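Local coordinates for CMP/dCMP-type deaminase domain-containing protein (Aspergillus oryzae RIB40, PDB 7DRY) that probably deaminates a pyrimidine intermediate of riboflavin biosynthesis, using a zinc ion held in a cytidine deaminase fold, at residues S3-Y8 and V94-M99; M54-N59 and E63-S68; E100-R105 and L110-R115; G138-G143 and A173-R178; Q148-T151 and D156-V159. All coordinates share one frame; numbering follows the deposited sequence.

Interaction 1: residues S3-Y8 and V94-M99; sequences SPHAKY and VMYVTM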
# COMPACT_ATOMS: atom_id res chain seq x y z
N SER A 3 -3.77 16.70 6.31
CA SER A 3 -5.20 16.80 6.58
C SER A 3 -6.12 15.87 5.77
O SER A 3 -7.12 15.40 6.31
CB SER A 3 -5.70 18.26 6.54
OG SER A 3 -6.29 18.59 5.29
N PRO A 4 -5.81 15.58 4.50
CA PRO A 4 -6.64 14.61 3.76
C PRO A 4 -6.27 13.16 4.02
O PRO A 4 -6.91 12.27 3.45
CB PRO A 4 -6.34 14.97 2.30
CG PRO A 4 -4.91 15.35 2.34
CD PRO A 4 -4.79 16.17 3.61
N HIS A 5 -5.24 12.91 4.83
CA HIS A 5 -4.68 11.56 4.91
C HIS A 5 -5.65 10.58 5.54
O HIS A 5 -5.76 9.44 5.07
CB HIS A 5 -3.36 11.59 5.67
CG HIS A 5 -2.40 12.61 5.16
ND1 HIS A 5 -2.15 12.77 3.81
CD2 HIS A 5 -1.65 13.54 5.80
CE1 HIS A 5 -1.28 13.75 3.65
NE2 HIS A 5 -0.96 14.23 4.84
N ALA A 6 -6.35 11.01 6.59
CA ALA A 6 -7.33 10.13 7.22
C ALA A 6 -8.42 9.73 6.24
O ALA A 6 -8.85 8.57 6.21
CB ALA A 6 -7.92 10.80 8.46
N LYS A 7 -8.89 10.68 5.42
CA LYS A 7 -9.94 10.35 4.46
C LYS A 7 -9.45 9.35 3.42
O LYS A 7 -10.16 8.40 3.08
CB LYS A 7 -10.49 11.61 3.80
CG LYS A 7 -11.68 11.33 2.88
CD LYS A 7 -12.07 12.55 2.05
CE LYS A 7 -13.30 12.26 1.19
NZ LYS A 7 -13.70 10.82 1.24
N TYR A 8 -8.23 9.55 2.90
CA TYR A 8 -7.68 8.58 1.97
C TYR A 8 -7.57 7.20 2.61
O TYR A 8 -7.86 6.18 1.97
CB TYR A 8 -6.31 9.02 1.48
CG TYR A 8 -6.36 9.98 0.31
CD1 TYR A 8 -6.85 9.57 -0.93
CD2 TYR A 8 -5.93 11.30 0.43
CE1 TYR A 8 -6.90 10.43 -2.00
CE2 TYR A 8 -5.99 12.18 -0.64
CZ TYR A 8 -6.47 11.73 -1.86
OH TYR A 8 -6.53 12.59 -2.94
N VAL A 94 2.22 9.46 -4.51
CA VAL A 94 2.10 9.07 -3.11
C VAL A 94 1.15 7.89 -3.07
O VAL A 94 0.11 7.91 -3.72
CB VAL A 94 1.53 10.25 -2.29
CG1 VAL A 94 1.19 9.81 -0.89
CG2 VAL A 94 2.51 11.42 -2.30
N MET A 95 1.50 6.86 -2.30
CA MET A 95 0.62 5.72 -2.10
C MET A 95 0.11 5.69 -0.67
O MET A 95 0.89 5.75 0.28
CB MET A 95 1.32 4.40 -2.45
CG MET A 95 0.34 3.22 -2.40
SD MET A 95 1.09 1.62 -2.75
CE MET A 95 1.11 1.67 -4.55
N TYR A 96 -1.21 5.63 -0.54
CA TYR A 96 -1.86 5.34 0.73
C TYR A 96 -2.17 3.85 0.79
O TYR A 96 -2.57 3.24 -0.21
CB TYR A 96 -3.17 6.12 0.84
CG TYR A 96 -2.99 7.60 0.99
CD1 TYR A 96 -2.90 8.44 -0.13
CD2 TYR A 96 -2.91 8.19 2.25
CE1 TYR A 96 -2.72 9.81 0.01
CE2 TYR A 96 -2.73 9.56 2.40
CZ TYR A 96 -2.65 10.36 1.28
OH TYR A 96 -2.48 11.71 1.43
N VAL A 97 -1.97 3.25 1.96
CA VAL A 97 -2.24 1.83 2.13
C VAL A 97 -2.57 1.61 3.60
O VAL A 97 -2.00 2.27 4.46
CB VAL A 97 -1.04 0.99 1.63
CG1 VAL A 97 0.24 1.40 2.33
CG2 VAL A 97 -1.28 -0.49 1.78
N THR A 98 -3.54 0.73 3.89
CA THR A 98 -3.99 0.65 5.28
C THR A 98 -2.88 0.16 6.19
O THR A 98 -2.71 0.67 7.30
CB THR A 98 -5.27 -0.17 5.44
OG1 THR A 98 -5.07 -1.50 4.96
CG2 THR A 98 -6.44 0.48 4.72
N MET A 99 -2.09 -0.83 5.75
CA MET A 99 -1.02 -1.39 6.57
C MET A 99 0.34 -1.11 5.94
O MET A 99 0.45 -0.86 4.73
CB MET A 99 -1.22 -2.90 6.73
CG MET A 99 -2.56 -3.28 7.39
SD MET A 99 -2.70 -5.02 7.78
CE MET A 99 -1.61 -5.16 9.21
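The hydroxyl of Tyr96 meets ND1 of His5 at 2.6 Å, and it is also hydrogen-bonded to NH2 of Arg35 on the adjacent strand. The contact belongs to the mixed-sheet core of the cytidine deaminase (CDA) fold: helix 5-16 lies against the strand 91-97, and Tyr96 reaches out of that strand to an aromatic cluster with His5 and Tyr8. The histidine approaches in the plane of the phenol and at its edge; the two rings meet rim to rim, centroids 5.7 Å apart. Tyr8 takes a face instead, in an offset stack with planes 18° apart and centroids 4.5 Å apart. With CG anti to the carbonyl carbon (chi1 -84°), the Tyr8 ring follows CB over the same phenol, CD2 nearest. The far end of Tyr8 is held separately, its hydroxyl bonded to Asp45, while Tyr131 stacks with both His5 and Tyr96. Closest to the middle of the Tyr96 ring is a methylene: Tyr8 CB stands 3.5 Å from its centroid, a CH-pi contact 8° off the ring normal.

Interaction 2: residues M54-N59 and E63-S68; sequences MELAGN and EQCCLS. With SO4 (sulfate ion), chain C.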
# COMPACT_ATOMS: atom_id res chain seq x y z
N MET A 54 -5.91 -9.57 -3.08
CA MET A 54 -6.58 -10.65 -3.79
C MET A 54 -7.61 -10.17 -4.80
O MET A 54 -8.46 -10.94 -5.24
CB MET A 54 -7.14 -11.73 -2.85
CG MET A 54 -6.01 -12.55 -2.23
SD MET A 54 -6.58 -13.70 -0.98
CE MET A 54 -5.06 -14.60 -0.63
N GLU A 55 -7.52 -8.89 -5.18
CA GLU A 55 -8.28 -8.40 -6.32
C GLU A 55 -7.90 -9.17 -7.57
O GLU A 55 -8.76 -9.57 -8.35
CB GLU A 55 -7.99 -6.92 -6.49
CG GLU A 55 -8.74 -6.22 -7.63
CD GLU A 55 -8.37 -4.75 -7.72
OE1 GLU A 55 -7.34 -4.37 -7.13
OE2 GLU A 55 -9.11 -3.99 -8.37
N LEU A 56 -6.61 -9.38 -7.77
CA LEU A 56 -6.13 -10.18 -8.88
C LEU A 56 -5.88 -11.61 -8.41
O LEU A 56 -5.52 -11.85 -7.25
CB LEU A 56 -4.84 -9.56 -9.44
CG LEU A 56 -5.06 -8.08 -9.77
CD1 LEU A 56 -3.79 -7.44 -10.28
CD2 LEU A 56 -6.21 -7.91 -10.78
N ALA A 57 -6.08 -12.56 -9.33
CA ALA A 57 -6.00 -13.98 -9.01
C ALA A 57 -4.71 -14.33 -8.27
O ALA A 57 -3.65 -13.75 -8.53
CB ALA A 57 -6.06 -14.80 -10.31
N GLY A 58 -4.82 -15.27 -7.35
CA GLY A 58 -3.67 -15.73 -6.60
C GLY A 58 -3.42 -14.90 -5.36
O GLY A 58 -4.24 -14.08 -4.93
N ASN A 59 -2.24 -15.11 -4.77
CA ASN A 59 -1.89 -14.52 -3.48
C ASN A 59 -1.28 -13.15 -3.73
O ASN A 59 -0.06 -12.97 -3.73
CB ASN A 59 -0.93 -15.45 -2.73
CG ASN A 59 -0.60 -14.96 -1.33
OD1 ASN A 59 -1.16 -13.98 -0.84
ND2 ASN A 59 0.32 -15.66 -0.68
N GLU A 63 -0.89 -3.36 -2.62
CA GLU A 63 0.01 -2.49 -3.38
C GLU A 63 0.39 -3.15 -4.69
O GLU A 63 0.52 -2.48 -5.73
CB GLU A 63 1.27 -2.19 -2.56
CG GLU A 63 1.01 -1.65 -1.15
CD GLU A 63 0.96 -2.73 -0.08
OE1 GLU A 63 0.07 -3.59 -0.09
OE2 GLU A 63 1.84 -2.73 0.80
N GLN A 64 0.59 -4.47 -4.65
CA GLN A 64 0.83 -5.26 -5.85
C GLN A 64 -0.31 -5.10 -6.84
O GLN A 64 -0.08 -4.82 -8.02
CB GLN A 64 0.98 -6.73 -5.42
CG GLN A 64 1.19 -7.74 -6.53
CD GLN A 64 1.36 -9.15 -5.98
OE1 GLN A 64 1.12 -9.40 -4.79
NE2 GLN A 64 1.79 -10.06 -6.83
N CYS A 65 -1.54 -5.27 -6.38
CA CYS A 65 -2.69 -5.15 -7.28
C CYS A 65 -2.83 -3.73 -7.80
O CYS A 65 -3.19 -3.51 -8.96
CB CYS A 65 -3.95 -5.57 -6.54
SG CYS A 65 -4.02 -7.38 -6.36
N CYS A 66 -2.58 -2.73 -6.95
CA CYS A 66 -2.66 -1.34 -7.38
C CYS A 66 -1.73 -1.08 -8.56
O CYS A 66 -2.12 -0.47 -9.57
CB CYS A 66 -2.30 -0.46 -6.18
SG CYS A 66 -2.39 1.32 -6.48
N LEU A 67 -0.48 -1.54 -8.44
CA LEU A 67 0.49 -1.34 -9.52
C LEU A 67 0.16 -2.20 -10.73
O LEU A 67 0.30 -1.75 -11.87
CB LEU A 67 1.89 -1.65 -9.00
CG LEU A 67 2.42 -0.66 -7.96
CD1 LEU A 67 3.69 -1.16 -7.30
CD2 LEU A 67 2.65 0.71 -8.57
N SER A 68 -0.27 -3.44 -10.49
CA SER A 68 -0.56 -4.33 -11.61
C SER A 68 -1.79 -3.87 -12.39
O SER A 68 -1.84 -4.05 -13.61
CB SER A 68 -0.78 -5.74 -11.07
OG SER A 68 0.44 -6.31 -10.65
S SO4 C . 2.30 -13.95 2.07
O1 SO4 C . 1.40 -12.80 1.90
O2 SO4 C . 1.47 -15.15 2.17
O3 SO4 C . 3.16 -14.06 0.91
O4 SO4 C . 3.06 -13.69 3.28
O HOH W 1 1.70 -12.81 -5.91
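The carboxamide of Gln64 meets the backbone carbonyl of Asn59 through a single water: Gln64 NE2 donates to it at 2.9 Å, and the water donates a hydrogen bond to Asn59 O at 2.8 Å. The oxygen of that amide serves other partners, taking bonds from the backbone N of His61 and from Arg105 NH2. Asn59 turns its own amide elsewhere: CG anti to the backbone N (chi1 -176°) carries it away from the helix to the sulfate, where ND2 donates almost straight (168°) to O2 at 3.1 Å; this anion, probably from the crystallisation liquor, is also bound by His61 and Arg105. A third flat group, the carboxylate of Glu55, brings OE1 to 3.6 Å from Cys65 CB while accepting from Asn69 ND2 and the backbone N of Tyr52. The loop that follows strand 46-52 is thus folded back on helix 62-73, the helix that carries Glu63 of the His-x-Glu signature of cytidine deaminases, with zinc ligand His61 just ahead of it. The thiol sulfur of Cys65 accepts a long bond from Leu56 N (3.6 Å, 157°) and also touches Leu56 CG at 3.6 Å, one residue offering both a polar and an apolar surface to SG. In the conformer described, of two, Leu56 CD1 continues along the helix to rest 3.5 Å from Ser68 CB.

Interaction 3: residues E100-R105 and L110-R115; sequences EPCGKR and LPCVQR. With ZN (zinc ion), chain B; SO4 (sulfate ion), chain C.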
# COMPACT_ATOMS: atom_id res chain seq x y z
N GLU A 100 1.37 -1.12 6.78
CA GLU A 100 2.74 -0.90 6.33
C GLU A 100 3.08 -1.85 5.18
O GLU A 100 2.79 -3.04 5.28
CB GLU A 100 3.69 -1.19 7.51
CG GLU A 100 5.16 -1.12 7.16
CD GLU A 100 6.03 -1.66 8.28
OE1 GLU A 100 5.47 -2.08 9.32
OE2 GLU A 100 7.27 -1.67 8.13
N PRO A 101 3.67 -1.36 4.09
CA PRO A 101 4.07 -2.27 3.01
C PRO A 101 5.08 -3.31 3.48
O PRO A 101 6.02 -3.01 4.22
CB PRO A 101 4.68 -1.34 1.95
CG PRO A 101 4.90 -0.03 2.65
CD PRO A 101 3.90 0.05 3.75
N CYS A 102 4.88 -4.55 3.04
CA CYS A 102 5.72 -5.64 3.51
C CYS A 102 7.11 -5.59 2.88
O CYS A 102 7.30 -5.18 1.73
CB CYS A 102 5.07 -7.00 3.25
SG CYS A 102 4.79 -7.45 1.49
N GLY A 103 8.09 -6.03 3.67
CA GLY A 103 9.45 -6.15 3.17
C GLY A 103 9.90 -7.59 3.08
O GLY A 103 11.01 -7.87 2.61
N LYS A 104 9.04 -8.50 3.53
CA LYS A 104 9.28 -9.93 3.51
C LYS A 104 7.92 -10.59 3.39
O LYS A 104 6.93 -10.10 3.94
CB LYS A 104 9.96 -10.38 4.81
CG LYS A 104 10.35 -11.85 4.83
CD LYS A 104 11.56 -12.09 5.72
CE LYS A 104 11.67 -13.56 6.12
NZ LYS A 104 11.10 -13.80 7.47
N ARG A 105 7.86 -11.70 2.64
CA ARG A 105 6.62 -12.44 2.47
C ARG A 105 6.86 -13.91 2.76
O ARG A 105 7.97 -14.42 2.56
CB ARG A 105 6.03 -12.26 1.06
CG ARG A 105 5.47 -10.87 0.84
CD ARG A 105 4.79 -10.73 -0.53
NE ARG A 105 3.68 -11.66 -0.68
CZ ARG A 105 2.79 -11.61 -1.67
NH1 ARG A 105 1.82 -12.51 -1.71
NH2 ARG A 105 2.88 -10.68 -2.61
N LEU A 110 7.65 -11.39 -4.57
CA LEU A 110 8.42 -10.20 -4.25
C LEU A 110 7.63 -9.34 -3.27
O LEU A 110 6.44 -9.09 -3.50
CB LEU A 110 8.68 -9.40 -5.52
CG LEU A 110 9.64 -8.21 -5.35
CD1 LEU A 110 11.04 -8.70 -5.00
CD2 LEU A 110 9.67 -7.34 -6.60
N PRO A 111 8.24 -8.88 -2.18
CA PRO A 111 7.48 -8.06 -1.23
C PRO A 111 7.13 -6.69 -1.81
O PRO A 111 7.64 -6.25 -2.84
CB PRO A 111 8.41 -7.94 -0.02
CG PRO A 111 9.34 -9.13 -0.15
CD PRO A 111 9.55 -9.28 -1.63
N CYS A 112 6.22 -6.02 -1.12
CA CYS A 112 5.60 -4.82 -1.68
C CYS A 112 6.58 -3.65 -1.68
O CYS A 112 6.56 -2.84 -2.61
CB CYS A 112 4.37 -4.49 -0.84
SG CYS A 112 2.96 -5.53 -1.26
N VAL A 113 7.44 -3.56 -0.67
CA VAL A 113 8.41 -2.46 -0.64
C VAL A 113 9.33 -2.53 -1.85
O VAL A 113 9.66 -1.50 -2.45
CB VAL A 113 9.19 -2.45 0.69
CG1 VAL A 113 10.40 -1.54 0.60
CG2 VAL A 113 8.28 -1.99 1.82
N GLN A 114 9.72 -3.74 -2.26
CA GLN A 114 10.57 -3.88 -3.43
C GLN A 114 9.82 -3.49 -4.71
O GLN A 114 10.41 -2.89 -5.61
CB GLN A 114 11.11 -5.31 -3.50
CG GLN A 114 12.18 -5.63 -2.45
CD GLN A 114 11.61 -6.12 -1.11
OE1 GLN A 114 10.51 -5.74 -0.72
NE2 GLN A 114 12.37 -6.96 -0.41
N ARG A 115 8.53 -3.83 -4.80
CA ARG A 115 7.71 -3.37 -5.92
C ARG A 115 7.64 -1.85 -5.96
O ARG A 115 7.65 -1.24 -7.04
CB ARG A 115 6.29 -3.95 -5.85
CG ARG A 115 6.21 -5.45 -5.96
CD ARG A 115 4.74 -5.90 -5.90
NE ARG A 115 4.71 -7.32 -5.58
CZ ARG A 115 4.84 -8.29 -6.48
NH1 ARG A 115 4.85 -9.55 -6.08
NH2 ARG A 115 4.94 -8.00 -7.77
ZN ZN B . 2.85 -6.70 0.74
S SO4 C . 2.30 -13.95 2.07
O1 SO4 C . 1.40 -12.80 1.90
O2 SO4 C . 1.47 -15.15 2.17
O3 SO4 C . 3.16 -14.06 0.91
O4 SO4 C . 3.06 -13.69 3.28
O HOH W 2 4.07 -8.06 -2.92
O HOH W 3 1.66 -5.78 2.77
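Arg105 starts at the sulfate, its CB beside O3, and then runs past the start of helix 112-117: CG passes CA and CB of Pro111, and CD lies 3.8 Å from the carbonyl oxygen of Leu110. A bend at chi3 (60°) brings NE back to the anion, where it donates to O3 at 2.9 Å (163°), with O3 in the guanidinium plane; NH1 adds a weak bond to the same oxygen and a stronger one to Asn59 O. NH2 donates to a water 2.9 Å away, which donates a hydrogen bond to Leu110 O and accepts one from Arg115 NE. That water links the two guanidinium groups, whose planes are 60° apart. Closer to the metal, the backbones clasp each other: Val113 N donates to Cys102 O at 2.9 Å. Pro101 CB packs on Val113 CG2, and Pro111 leans its ring over Gly103. Cys102 SG accepts from Cys112 N at 3.3 Å, a bond that would temper the charge of the thiolate. Cys102 SG at 2.2 Å and Cys112 SG at 2.3 Å bind zinc, with a water 2.5 Å away and His61 ND1 completing the set. Two cysteines and one histidine round a hydrated zinc, the second cysteine opening a helix, are the hallmark of the cytidine deaminase metal site.

Interaction 4: residues G138-G143 and A173-R178; sequences GTFVGG and AGHENR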
# COMPACT_ATOMS: atom_id res chain seq x y z
N GLY A 138 1.01 -6.35 6.17
CA GLY A 138 -0.08 -7.26 5.87
C GLY A 138 0.41 -8.67 5.65
O GLY A 138 0.14 -9.27 4.60
N THR A 139 1.14 -9.20 6.63
CA THR A 139 1.70 -10.54 6.60
C THR A 139 1.79 -11.02 8.04
O THR A 139 1.71 -10.22 8.98
CB THR A 139 3.14 -10.57 6.07
OG1 THR A 139 3.98 -9.84 6.97
CG2 THR A 139 3.25 -10.01 4.67
N PHE A 140 1.97 -12.33 8.20
CA PHE A 140 2.20 -12.85 9.54
C PHE A 140 3.60 -12.56 10.06
O PHE A 140 3.84 -12.74 11.25
CB PHE A 140 1.96 -14.37 9.56
CG PHE A 140 0.51 -14.76 9.45
CD1 PHE A 140 -0.39 -14.48 10.48
CD2 PHE A 140 0.04 -15.44 8.34
CE1 PHE A 140 -1.72 -14.86 10.38
CE2 PHE A 140 -1.29 -15.81 8.23
CZ PHE A 140 -2.17 -15.53 9.26
N VAL A 141 4.52 -12.11 9.20
CA VAL A 141 5.90 -11.94 9.66
C VAL A 141 6.00 -10.79 10.65
O VAL A 141 6.78 -10.84 11.61
CB VAL A 141 6.89 -11.82 8.48
CG1 VAL A 141 6.70 -12.97 7.50
CG2 VAL A 141 6.82 -10.45 7.80
N GLY A 142 5.18 -9.75 10.47
CA GLY A 142 5.22 -8.60 11.36
C GLY A 142 6.52 -7.82 11.23
O GLY A 142 7.38 -8.11 10.40
N GLY A 143 6.64 -6.80 12.06
CA GLY A 143 7.87 -6.03 12.15
C GLY A 143 7.86 -4.74 11.35
O GLY A 143 6.82 -4.23 10.93
N ALA A 173 -10.10 -10.30 9.16
CA ALA A 173 -11.49 -10.76 9.29
C ALA A 173 -11.63 -12.25 9.04
O ALA A 173 -12.52 -12.89 9.63
CB ALA A 173 -12.35 -10.01 8.27
N GLY A 174 -10.81 -12.83 8.18
CA GLY A 174 -10.93 -14.24 7.88
C GLY A 174 -10.20 -15.17 8.81
O GLY A 174 -10.27 -16.39 8.64
N HIS A 175 -9.50 -14.64 9.81
CA HIS A 175 -8.65 -15.45 10.68
C HIS A 175 -9.44 -16.08 11.81
O HIS A 175 -10.42 -15.51 12.30
CB HIS A 175 -7.53 -14.61 11.28
CG HIS A 175 -6.58 -14.06 10.27
ND1 HIS A 175 -5.36 -13.52 10.61
CD2 HIS A 175 -6.67 -13.97 8.92
CE1 HIS A 175 -4.74 -13.11 9.52
NE2 HIS A 175 -5.51 -13.37 8.48
N GLU A 176 -8.96 -17.24 12.26
CA GLU A 176 -9.63 -18.00 13.31
C GLU A 176 -9.78 -17.18 14.59
O GLU A 176 -10.88 -17.09 15.16
CB GLU A 176 -8.84 -19.27 13.59
CG GLU A 176 -8.88 -20.27 12.46
CD GLU A 176 -9.99 -21.29 12.64
OE1 GLU A 176 -10.13 -22.18 11.77
OE2 GLU A 176 -10.71 -21.21 13.66
N ASN A 177 -8.69 -16.60 15.08
CA ASN A 177 -8.79 -15.88 16.35
C ASN A 177 -8.52 -14.40 16.13
O ASN A 177 -7.60 -13.82 16.71
CB ASN A 177 -7.89 -16.50 17.42
CG ASN A 177 -8.07 -18.00 17.51
OD1 ASN A 177 -9.12 -18.48 17.95
ND2 ASN A 177 -7.06 -18.75 17.10
N ARG A 178 -9.37 -13.80 15.30
CA ARG A 178 -9.12 -12.45 14.82
C ARG A 178 -9.10 -11.44 15.97
O ARG A 178 -8.24 -10.56 16.01
CB ARG A 178 -10.17 -12.07 13.78
CG ARG A 178 -11.57 -12.43 14.19
CD ARG A 178 -12.54 -12.37 13.02
NE ARG A 178 -13.88 -12.76 13.44
CZ ARG A 178 -14.85 -13.10 12.61
NH1 ARG A 178 -14.64 -13.11 11.30
NH2 ARG A 178 -16.04 -13.45 13.08
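Phe140 and His175 sit on two irregular loops whose backbones stay well apart, their CA atoms 11.2 Å from each other, the nearest such pair; two rings reaching from opposite directions span the distance. In the CDA fold, 138-143 leads from strand 127-132 toward helix 145-152 beside the zinc site, and 173-178 joins the C-terminal helices 164-171 and 178-187. The first loop is shaped by an ST turn, in which Thr139 OG1 accepts from Val141 N at 3.2 Å, and then by Gly142 and Gly143, both with positive phi. The second is closed on itself by Arg178, whose NH1 donates to Ala173 O at 2.7 Å, in the carbonyl plane and close to the plane of the guanidinium. Between the loops the rings of Phe140 and His175 meet obliquely, their planes at 33° and their centroids 5.2 Å apart. Phe140, which is exposed, uses its outer atoms CE1 and CZ. His175 is buried, and its ring rotation is fixed by bonds at both nitrogens: NE2 bonds to the backbone oxygen of Asn25 and ND1 to the carboxylate of Glu181, consistent with a doubly protonated imidazole. Phe26 packs edge-to-face with each of the two rings. The carbon between the two nitrogens makes the closest approach, His175 CE1 to Phe140 CZ at 3.5 Å.

Interaction 5: residues Q148-T151 and D156-V159; sequences QMLT and DWQV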
# COMPACT_ATOMS: atom_id res chain seq x y z
N GLN A 148 12.24 0.24 7.08
CA GLN A 148 13.69 0.38 6.98
C GLN A 148 14.15 0.40 5.52
O GLN A 148 15.01 1.21 5.15
CB GLN A 148 14.36 -0.75 7.75
CG GLN A 148 13.93 -0.84 9.20
CD GLN A 148 14.47 -2.08 9.89
OE1 GLN A 148 15.24 -2.84 9.31
NE2 GLN A 148 14.06 -2.29 11.14
N MET A 149 13.58 -0.47 4.69
CA MET A 149 13.99 -0.51 3.28
C MET A 149 13.54 0.74 2.53
O MET A 149 14.27 1.23 1.66
CB MET A 149 13.43 -1.76 2.61
CG MET A 149 14.34 -2.96 2.69
SD MET A 149 13.53 -4.40 2.01
CE MET A 149 12.49 -4.82 3.37
N LEU A 150 12.35 1.25 2.84
CA LEU A 150 11.91 2.50 2.20
C LEU A 150 12.88 3.63 2.53
O LEU A 150 13.33 4.35 1.63
CB LEU A 150 10.50 2.85 2.67
CG LEU A 150 9.38 1.93 2.17
CD1 LEU A 150 8.09 2.26 2.89
CD2 LEU A 150 9.21 2.03 0.65
N THR A 151 13.21 3.78 3.81
CA THR A 151 14.15 4.82 4.21
C THR A 151 15.48 4.66 3.49
O THR A 151 16.03 5.63 2.95
CB THR A 151 14.35 4.78 5.72
OG1 THR A 151 13.10 5.02 6.38
CG2 THR A 151 15.37 5.84 6.16
N ASP A 156 10.00 8.41 1.32
CA ASP A 156 9.43 8.88 2.58
C ASP A 156 8.28 7.99 3.00
O ASP A 156 7.60 7.38 2.17
CB ASP A 156 8.89 10.31 2.43
CG ASP A 156 9.98 11.34 2.23
OD1 ASP A 156 11.17 11.03 2.43
OD2 ASP A 156 9.63 12.48 1.87
N TRP A 157 8.03 7.94 4.31
CA TRP A 157 6.82 7.29 4.79
C TRP A 157 6.33 8.00 6.05
O TRP A 157 7.09 8.67 6.75
CB TRP A 157 7.01 5.79 5.02
CG TRP A 157 8.15 5.46 5.91
CD1 TRP A 157 9.43 5.18 5.53
CD2 TRP A 157 8.13 5.37 7.34
NE1 TRP A 157 10.21 4.92 6.64
CE2 TRP A 157 9.43 5.03 7.76
CE3 TRP A 157 7.13 5.53 8.31
CZ2 TRP A 157 9.76 4.86 9.10
CZ3 TRP A 157 7.46 5.36 9.64
CH2 TRP A 157 8.77 5.03 10.03
N GLN A 158 5.04 7.82 6.33
CA GLN A 158 4.40 8.50 7.45
C GLN A 158 3.26 7.64 7.95
O GLN A 158 2.43 7.18 7.16
CB GLN A 158 3.85 9.85 6.99
CG GLN A 158 3.21 10.68 8.08
CD GLN A 158 3.05 12.12 7.66
OE1 GLN A 158 3.92 12.69 7.00
NE2 GLN A 158 1.93 12.72 8.04
N VAL A 159 3.22 7.42 9.26
CA VAL A 159 2.08 6.75 9.89
C VAL A 159 1.01 7.79 10.18
O VAL A 159 1.29 8.87 10.72
CB VAL A 159 2.51 6.03 11.17
CG1 VAL A 159 1.36 5.21 11.71
CG2 VAL A 159 3.72 5.15 10.91
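Trp157 places CG between its backbone N and carbonyl carbon (chi1 54°), which carries the indole off strand 156-159 to the helix; there Thr151 turns OG1 anti to its carbonyl carbon (chi1 -61°) to receive it. The indole N-H meets the hydroxyl directly: NE1 donates to Thr151 OG1 at 2.9 Å, with 156° at the hydrogen and the oxygen close to the ring plane, at the edge. Alongside, Leu150 points its CB at the five-membered ring, 3.8 Å from Trp157 CD1, and its CD1 methyl comes to the same ring carbon at 4.2 Å. That approach is oblique. NE1 thus meets a hydroxyl and the adjacent CD1 an aliphatic chain, both from successive residues of one helical turn. Helix 145-152 and strand 156-159 are the second half of a beta-alpha-beta crossover that begins with strand 127-132, and strand 156-159 is an outermost strand of the sheet, parallel to 127-132. Leu150 faces inward to Ile130 of that strand, and to Val113 and Pro101 next to the metal site, so the contact runs from the buried core to a solvent-facing threonine. The Thr151 hydroxyl is also bonded to the carbonyl oxygen of Cys147 one turn back. The indole N-H can only donate and the carbonyl can only accept, so OG1 is acceptor to one and donor to the other.

How the interactions relate
Interaction 3 supplies two of the zinc ligands, and interaction 2 holds Glu63 on the helix beside His61; their centres are 13 Å apart and both touch the sulfate. Pro101 CA of interaction 3 lies 3.2 Å from Glu63 OE2. The strand of interaction 1 backs helix 62-73, with Met95 SD 3.6 Å from Glu63 CG, although the aromatic cluster itself is on the other side of the chain's centre. Interaction 5 lies on helix 145-152, whose Met149 CE reaches Gly103 CA at 3.3 Å. Interaction 4 borders the site from its loop: Thr139 CG2 is 3.8 Å from Cys102 CB, whereas the Phe140 side chain stays about 12 Å from the zinc ion.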